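Local coordinates for protein L-amino acid deaminase (Proteus vulgaris, PDB 5I39) that is a membrane-bound, FAD-containing flavoprotein that probably oxidises L-amino acids, deaminating them to the corresponding keto acids, at residues V134-I138 against F151-I155. Where two conformers were deposited one is given. Residue numbers count along the deposited sequence, not the author numbering.
Sequences VRKWI and FKTRI
Residues 134-138 form a regular helical turn (phi/psi near -63/-44, Ile138 N to Val134 O 2.9 Å) within helix 128-143, while Phe151 (-87/134) leads through a kink at Lys152 (-129/29) into the extended residues 153-155 of edge strand 153-156. The short axes approach to 9.0 Å with N-to-C directions 140° apart, so the pair is roughly antiparallel; CA atoms of Ile138 and Arg154 lie 6.8 Å apart, those of Arg135 and Ile155 7.5 Å.

Apolar packing dominates the 345 Å² buried. Ile138 (chi1 m, chi2 t) points at the strand: its CD1 lies 3.9 Å from Ile155 CD1 and 4.1 Å from Thr153 CG2. Ile155 CD1 (m, m rotamer) lies 4.1 Å from Val134 CG2, and Ile155 CG1 3.9 Å from Arg135 CG. Thr153 and Ile155 point toward the helix; Arg154 between them points away, hydrogen-bonds through its backbone to Phe177 and forms salt bridges with Glu160 and Glu179.

A separate van der Waals contact sets Ile138 CG2 3.5 Å from the polar Thr153 O.

The aromatic group closes the other end. Trp137 CZ3 and Phe151 CZ, both residues chi1 t, lie 3.8 Å apart, the ring planes oblique at 64°; Phe151 CE2 is 4.1 Å from Ile138 CG2. Trp137 NE1 hydrogen-bonds Met88 O.

This alternating strand pattern is characteristic of helix-on-sheet packing: helix 128-143 packs on one face of strand 153-156, an edge strand pairing with 175-178 in the large mixed sheet of this DAO-family oxidoreductase.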
ATOM      1  N   VAL A 134       3.510  20.891 -11.291  1.00 11.04           N
ATOM      2  CA  VAL A 134       4.309  19.659 -11.413  0.80 11.07           C
ATOM      3  C   VAL A 134       5.757  19.980 -11.807  1.00 10.71           C
ATOM      4  O   VAL A 134       6.686  19.367 -11.291  1.00 10.58           O
ATOM      5  CB  VAL A 134       3.677  18.570 -12.326  0.80 12.42           C
ATOM      6  CG1 VAL A 134       2.335  18.137 -11.772  0.80 13.06           C
ATOM      7  CG2 VAL A 134       3.538  19.007 -13.773  0.80 13.18           C
ATOM      8  N   ARG A 135       5.948  20.945 -12.705  1.00 10.42           N
ATOM      9  CA  ARG A 135       7.303  21.351 -13.079  1.00 10.55           C
ATOM     10  C   ARG A 135       8.088  21.875 -11.879  1.00 10.31           C
ATOM     11  O   ARG A 135       9.248  21.494 -11.685  1.00 10.79           O
ATOM     12  CB  ARG A 135       7.287  22.370 -14.214  1.00 10.43           C
ATOM     13  CG  ARG A 135       7.154  21.723 -15.575  1.00  9.84           C
ATOM     14  CD  ARG A 135       6.980  22.744 -16.675  1.00 10.21           C
ATOM     15  NE  ARG A 135       7.398  22.214 -17.973  1.00  9.61           N
ATOM     16  CZ  ARG A 135       6.934  22.618 -19.156  1.00 10.07           C
ATOM     17  NH1 ARG A 135       5.986  23.548 -19.245  1.00 11.06           N
ATOM     18  NH2 ARG A 135       7.419  22.075 -20.268  1.00 10.56           N
ATOM     19  N   LYS A 136       7.449  22.704 -11.056  1.00 10.89           N
ATOM     20  CA  LYS A 136       8.095  23.197  -9.839  1.00 11.44           C
ATOM     21  C   LYS A 136       8.438  22.044  -8.893  1.00 10.56           C
ATOM     22  O   LYS A 136       9.521  22.014  -8.314  1.00 10.60           O
ATOM     23  CB  LYS A 136       7.222  24.223  -9.110  1.00 13.22           C
ATOM     24  CG  LYS A 136       7.937  24.887  -7.940  1.00 15.91           C
ATOM     25  CD  LYS A 136       7.055  25.847  -7.166  1.00 18.07           C
ATOM     26  CE  LYS A 136       7.834  26.467  -6.018  1.00 21.99           C
ATOM     27  NZ  LYS A 136       7.009  27.401  -5.208  1.00 23.68           N
ATOM     28  N   TRP A 137       7.502  21.112  -8.734  1.00 10.29           N
ATOM     29  CA  TRP A 137       7.701  19.949  -7.873  1.00 10.19           C
ATOM     30  C   TRP A 137       8.927  19.133  -8.310  1.00  9.60           C
ATOM     31  O   TRP A 137       9.769  18.781  -7.482  1.00  9.61           O
ATOM     32  CB  TRP A 137       6.424  19.090  -7.838  1.00 10.12           C
ATOM     33  CG  TRP A 137       6.524  17.948  -6.890  1.00  9.85           C
ATOM     34  CD1 TRP A 137       6.227  17.956  -5.560  1.00 10.36           C
ATOM     35  CD2 TRP A 137       6.988  16.632  -7.192  1.00  9.55           C
ATOM     36  NE1 TRP A 137       6.475  16.722  -5.012  1.00 10.31           N
ATOM     37  CE2 TRP A 137       6.943  15.889  -5.992  1.00  9.81           C
ATOM     38  CE3 TRP A 137       7.422  16.000  -8.364  1.00  9.65           C
ATOM     39  CZ2 TRP A 137       7.327  14.547  -5.929  1.00 10.20           C
ATOM     40  CZ3 TRP A 137       7.807  14.665  -8.300  1.00  9.93           C
ATOM     41  CH2 TRP A 137       7.759  13.957  -7.089  1.00 10.13           C
ATOM     42  N   ILE A 138       9.044  18.872  -9.609  1.00  9.56           N
ATOM     43  CA  ILE A 138      10.189  18.116 -10.133  1.00  9.32           C
ATOM     44  C   ILE A 138      11.495  18.905  -9.969  1.00  9.60           C
ATOM     45  O   ILE A 138      12.503  18.356  -9.525  1.00  9.60           O
ATOM     46  CB  ILE A 138       9.998  17.709 -11.609  1.00  9.18           C
ATOM     47  CG1 ILE A 138       8.763  16.806 -11.773  1.00  9.23           C
ATOM     48  CG2 ILE A 138      11.226  16.954 -12.110  1.00  9.36           C
ATOM     49  CD1 ILE A 138       8.344  16.559 -13.208  1.00 10.16           C
ATOM     50  N   PHE A 151      16.678   9.840  -8.918  1.00  9.64           N
ATOM     51  CA  PHE A 151      15.328  10.324  -9.181  1.00  9.32           C
ATOM     52  C   PHE A 151      15.094  10.212 -10.680  1.00  9.91           C
ATOM     53  O   PHE A 151      15.962  10.593 -11.468  1.00 11.76           O
ATOM     54  CB  PHE A 151      15.276  11.779  -8.709  1.00  9.55           C
ATOM     55  CG  PHE A 151      13.922  12.447  -8.777  1.00  9.50           C
ATOM     56  CD1 PHE A 151      12.765  11.824  -8.307  1.00  9.80           C
ATOM     57  CD2 PHE A 151      13.825  13.764  -9.229  1.00 10.16           C
ATOM     58  CE1 PHE A 151      11.543  12.482  -8.337  1.00  9.89           C
ATOM     59  CE2 PHE A 151      12.607  14.423  -9.254  1.00 10.75           C
ATOM     60  CZ  PHE A 151      11.466  13.784  -8.806  1.00 10.34           C
ATOM     61  N   LYS A 152      13.935   9.680 -11.076  1.00  9.03           N
ATOM     62  CA  LYS A 152      13.667   9.349 -12.488  1.00  9.25           C
ATOM     63  C   LYS A 152      12.350   9.910 -13.027  1.00  9.08           C
ATOM     64  O   LYS A 152      11.775   9.370 -13.972  1.00 11.46           O
ATOM     65  CB  LYS A 152      13.755   7.828 -12.691  1.00 10.34           C
ATOM     66  CG  LYS A 152      15.133   7.274 -12.341  1.00 13.40           C
ATOM     67  CD  LYS A 152      15.545   6.061 -13.156  1.00 16.28           C
ATOM     68  CE  LYS A 152      17.047   5.800 -13.043  1.00 17.76           C
ATOM     69  NZ  LYS A 152      17.823   6.281 -14.220  1.00 21.62           N
ATOM     70  N   THR A 153      11.921  11.038 -12.474  1.00  8.19           N
ATOM     71  CA  THR A 153      10.684  11.693 -12.884  1.00  8.14           C
ATOM     72  C   THR A 153      11.010  12.946 -13.680  1.00  8.07           C
ATOM     73  O   THR A 153      11.843  13.754 -13.265  1.00  8.66           O
ATOM     74  CB  THR A 153       9.840  12.032 -11.661  1.00  7.95           C
ATOM     75  OG1 THR A 153       9.583  10.813 -10.964  1.00  8.16           O
ATOM     76  CG2 THR A 153       8.522  12.669 -12.052  1.00  8.05           C
ATOM     77  N   ARG A 154      10.340  13.111 -14.816  1.00  7.98           N
ATOM     78  CA  ARG A 154      10.647  14.202 -15.731  1.00  8.35           C
ATOM     79  C   ARG A 154       9.495  14.442 -16.690  1.00  8.24           C
ATOM     80  O   ARG A 154       8.654  13.561 -16.912  1.00  8.71           O
ATOM     81  CB  ARG A 154      11.935  13.894 -16.500  1.00  8.86           C
ATOM     82  CG  ARG A 154      11.902  12.602 -17.296  1.00  9.06           C
ATOM     83  CD  ARG A 154      13.280  12.209 -17.808  1.00  9.20           C
ATOM     84  NE  ARG A 154      13.218  10.846 -18.324  1.00  9.27           N
ATOM     85  CZ  ARG A 154      12.774  10.495 -19.531  1.00  9.36           C
ATOM     86  NH1 ARG A 154      12.418  11.407 -20.434  1.00  9.48           N
ATOM     87  NH2 ARG A 154      12.720   9.206 -19.852  1.00 10.01           N
ATOM     88  N   ILE A 155       9.468  15.641 -17.260  1.00  8.20           N
ATOM     89  CA  ILE A 155       8.431  16.035 -18.210  1.00  8.40           C
ATOM     90  C   ILE A 155       8.803  15.531 -19.604  1.00  8.60           C
ATOM     91  O   ILE A 155       9.939  15.722 -20.051  1.00  8.74           O
ATOM     92  CB  ILE A 155       8.261  17.573 -18.233  1.00  8.71           C
ATOM     93  CG1 ILE A 155       7.839  18.108 -16.853  1.00  9.16           C
ATOM     94  CG2 ILE A 155       7.275  18.021 -19.313  1.00  9.11           C
ATOM     95  CD1 ILE A 155       6.451  17.719 -16.387  1.00 10.01           C
TER